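Local coordinates for Rep (Escherichia coli, PDB 3VW4), which binds the replication origin of plasmid ColE2-P9 and unwinds its duplex through the DNA-binding domain of this initiator-primase, at a contact of chain A with DNA. Numbering follows the deposited sequence.

A contact of chain A with DNA. Residues 86-87, 89-90, 93. With nucleotides of chain B.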
ATOM      1  N   ARG A  86      -3.809   8.992  -1.934  1.00  9.68           N
ATOM      2  CA  ARG A  86      -2.355   9.006  -2.291  1.00 10.03           C
ATOM      3  C   ARG A  86      -2.156   9.321  -3.782  1.00 10.86           C
ATOM      4  O   ARG A  86      -1.372  10.175  -4.136  1.00 10.73           O
ATOM      5  CB  ARG A  86      -1.679   7.669  -1.945  1.00  9.33           C
ATOM      6  CG  ARG A  86      -2.025   7.239  -0.552  1.00  8.86           C
ATOM      7  CD  ARG A  86      -1.283   6.006  -0.149  1.00  8.99           C
ATOM      8  NE  ARG A  86      -1.356   5.689   1.283  1.00  8.44           N
ATOM      9  CZ  ARG A  86      -0.734   4.636   1.815  1.00  8.04           C
ATOM     10  NH1 ARG A  86      -0.016   3.874   0.999  1.00  7.79           N
ATOM     11  NH2 ARG A  86      -0.815   4.370   3.132  1.00  7.59           N
ATOM     12  N   GLY A  87      -2.900   8.649  -4.647  1.00 11.50           N
ATOM     13  CA  GLY A  87      -2.755   8.877  -6.051  1.00 13.46           C
ATOM     14  C   GLY A  87      -3.042  10.329  -6.356  1.00 15.93           C
ATOM     15  O   GLY A  87      -2.492  10.862  -7.306  1.00 17.91           O
ATOM     16  N   LYS A  89      -2.341  13.039  -4.456  1.00 22.13           N
ATOM     17  CA  LYS A  89      -1.124  13.766  -4.094  1.00 25.29           C
ATOM     18  C   LYS A  89      -0.128  13.561  -5.225  1.00 25.40           C
ATOM     19  O   LYS A  89       0.391  14.553  -5.769  1.00 26.54           O
ATOM     20  CB  LYS A  89      -0.539  13.244  -2.785  1.00 27.32           C
ATOM     21  CG  LYS A  89      -0.155  14.298  -1.768  1.00 32.52           C
ATOM     22  CD  LYS A  89      -1.243  14.588  -0.723  1.00 39.64           C
ATOM     23  CE  LYS A  89      -1.660  13.388   0.165  1.00 48.18           C
ATOM     24  NZ  LYS A  89      -0.643  12.712   1.044  1.00 48.17           N
ATOM     25  N   GLY A  90       0.039  12.292  -5.622  1.00 23.76           N
ATOM     26  CA  GLY A  90       1.024  11.833  -6.604  1.00 24.18           C
ATOM     27  C   GLY A  90       0.884  12.421  -7.992  1.00 25.98           C
ATOM     28  O   GLY A  90       1.816  13.011  -8.528  1.00 27.17           O
ATOM     29  N   LYS A  93       1.879  16.384  -7.933  1.00 41.69           N
ATOM     30  CA  LYS A  93       3.256  16.871  -7.990  1.00 41.46           C
ATOM     31  C   LYS A  93       4.132  16.047  -8.905  1.00 42.29           C
ATOM     32  O   LYS A  93       5.286  15.781  -8.589  1.00 41.87           O
ATOM     33  CB  LYS A  93       3.865  17.104  -6.589  1.00 46.78           C
ATOM     34  CG  LYS A  93       4.011  15.915  -5.651  1.00 47.08           C
ATOM     35  CD  LYS A  93       5.476  15.638  -5.303  1.00 51.98           C
ATOM     36  CE  LYS A  93       6.225  16.864  -4.750  1.00 57.69           C
ATOM     37  NZ  LYS A  93       7.654  16.589  -4.402  1.00 49.30           N
TER
ATOM     38  P    DG B  16       8.387  12.374 -10.638  1.00 47.76           P
ATOM     39  OP1  DG B  16       8.806  13.782 -10.749  1.00 46.17           O
ATOM     40  OP2  DG B  16       9.370  11.250 -10.671  1.00 47.91           O
ATOM     41  O5'  DG B  16       7.703  12.439  -9.203  1.00 45.51           O
ATOM     42  C5'  DG B  16       6.379  12.978  -9.054  1.00 40.37           C
ATOM     43  C4'  DG B  16       5.478  12.042  -8.274  1.00 35.59           C
ATOM     44  O4'  DG B  16       5.026  10.926  -9.062  1.00 34.23           O
ATOM     45  C3'  DG B  16       6.034  11.401  -7.001  1.00 32.20           C
ATOM     46  O3'  DG B  16       5.789  12.280  -5.902  1.00 32.48           O
ATOM     47  C2'  DG B  16       5.235  10.106  -6.887  1.00 28.39           C
ATOM     48  C1'  DG B  16       4.345  10.121  -8.127  1.00 27.78           C
ATOM     49  N9   DG B  16       4.049   8.816  -8.729  1.00 25.97           N
ATOM     50  C8   DG B  16       4.932   7.809  -9.040  1.00 22.83           C
ATOM     51  N7   DG B  16       4.340   6.729  -9.476  1.00 22.81           N
ATOM     52  C5   DG B  16       2.985   7.028  -9.417  1.00 22.88           C
ATOM     53  C6   DG B  16       1.851   6.234  -9.725  1.00 22.49           C
ATOM     54  O6   DG B  16       1.813   5.062 -10.117  1.00 21.32           O
ATOM     55  N1   DG B  16       0.666   6.926  -9.504  1.00 21.01           N
ATOM     56  C2   DG B  16       0.576   8.201  -9.020  1.00 20.70           C
ATOM     57  N2   DG B  16      -0.661   8.696  -8.884  1.00 19.45           N
ATOM     58  N3   DG B  16       1.623   8.949  -8.715  1.00 21.41           N
ATOM     59  C4   DG B  16       2.788   8.306  -8.944  1.00 23.33           C
ATOM     60  P    DC B  17       6.238  11.919  -4.414  1.00 35.35           P
ATOM     61  OP1  DC B  17       6.685  13.183  -3.795  1.00 38.64           O
ATOM     62  OP2  DC B  17       7.083  10.694  -4.344  1.00 35.11           O
ATOM     63  O5'  DC B  17       4.953  11.510  -3.570  1.00 33.51           O
ATOM     64  C5'  DC B  17       3.698  12.158  -3.756  1.00 30.94           C
ATOM     65  C4'  DC B  17       2.613  11.192  -3.351  1.00 29.22           C
ATOM     66  O4'  DC B  17       2.439  10.157  -4.337  1.00 27.14           O
ATOM     67  C3'  DC B  17       2.922  10.454  -2.061  1.00 28.18           C
ATOM     68  O3'  DC B  17       2.393  11.344  -1.072  1.00 30.28           O
ATOM     69  C2'  DC B  17       2.256   9.087  -2.243  1.00 26.80           C
ATOM     70  C1'  DC B  17       1.814   9.055  -3.705  1.00 24.92           C
ATOM     71  N1   DC B  17       2.174   7.862  -4.470  1.00 24.08           N
ATOM     72  C2   DC B  17       1.154   7.124  -5.064  1.00 23.90           C
ATOM     73  O2   DC B  17      -0.018   7.462  -4.858  1.00 21.31           O
ATOM     74  N3   DC B  17       1.470   6.038  -5.819  1.00 25.03           N
ATOM     75  C4   DC B  17       2.755   5.726  -6.028  1.00 22.86           C
ATOM     76  N4   DC B  17       3.030   4.671  -6.794  1.00 19.80           N
ATOM     77  C5   DC B  17       3.815   6.499  -5.476  1.00 22.61           C
ATOM     78  C6   DC B  17       3.484   7.552  -4.717  1.00 23.53           C
ATOM     79  P    DC B  18       2.781  11.167   0.464  1.00 32.68           P
ATOM     80  OP1  DC B  18       2.139  12.334   1.106  1.00 36.80           O
ATOM     81  OP2  DC B  18       4.250  10.939   0.554  1.00 33.75           O
ATOM     82  O5'  DC B  18       1.976   9.817   0.678  1.00 31.08           O
ATOM     83  C5'  DC B  18       1.406   9.438   1.905  1.00 32.82           C
ATOM     84  C4'  DC B  18       1.456   7.932   1.985  1.00 38.48           C
ATOM     85  O4'  DC B  18       1.701   7.315   0.682  1.00 38.17           O
ATOM     86  C3'  DC B  18       2.589   7.449   2.892  1.00 40.49           C
ATOM     87  O3'  DC B  18       2.134   6.308   3.611  1.00 48.08           O
ATOM     88  C2'  DC B  18       3.636   6.985   1.906  1.00 36.89           C
ATOM     89  C1'  DC B  18       2.724   6.353   0.886  1.00 34.48           C
ATOM     90  N1   DC B  18       3.403   6.077  -0.378  1.00 31.40           N
ATOM     91  C2   DC B  18       2.912   5.059  -1.192  1.00 33.37           C
ATOM     92  O2   DC B  18       1.836   4.523  -0.896  1.00 35.82           O
ATOM     93  N3   DC B  18       3.590   4.723  -2.312  1.00 33.92           N
ATOM     94  C4   DC B  18       4.754   5.321  -2.590  1.00 33.83           C
ATOM     95  N4   DC B  18       5.389   4.965  -3.708  1.00 32.58           N
ATOM     96  C5   DC B  18       5.300   6.332  -1.750  1.00 29.75           C
ATOM     97  C6   DC B  18       4.610   6.659  -0.651  1.00 30.61           C
TER
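The C-terminal part of helix 76-92 enters the minor groove of the origin duplex, where Arg86 and Gly87 meet the sugar edges of paired bases while Lys89 reaches the backbone of the same strand. Arg86 lies along the sugar of DC18: its NH1 donates to the base carbonyl O2 of DC18 at 2.7 Å. The acceptor stands 34° out of the guanidinium plane, with 122° at the hydrogen, so the bond is bent. One guanidinium face takes the sugar oxygen O3' of DC18 towards its rim, 3.6 Å above the plane. Extended from CG to NE, the chain carries CD to 3.4 Å from the sugar ring oxygen O4' of DC18. Cut back to an alanine, Arg86 would probably leave O2 of DC18 without this donor and uncover the sugar beside it. The guanine amine meets the helix backbone: N2 of DG16 donates to Gly87 O at 3.2 Å, in the carbonyl plane and on a lone pair, with a C=O to donor angle of 110°. Gly90 has no side chain to hold the helix off, and its CA packs 3.7 Å from C4' of DC17. The Lys89 chain curls along its length, bringing NZ to 2.8 Å from the phosphate oxygen OP1 of DC18 in a salt bridge. Lys93, poorly ordered, may add a looser salt bridge to the phosphate of DC17. Contacts to base, sugar and phosphate are thus spread over three successive nucleotides, with base hydrogen bonds at DG16 and DC18. Within the fold, the patch occupies the last turns of helix 76-92, with Lys93 just beyond its end, between the N-terminal helices and the chain leading to the short C-terminal ones.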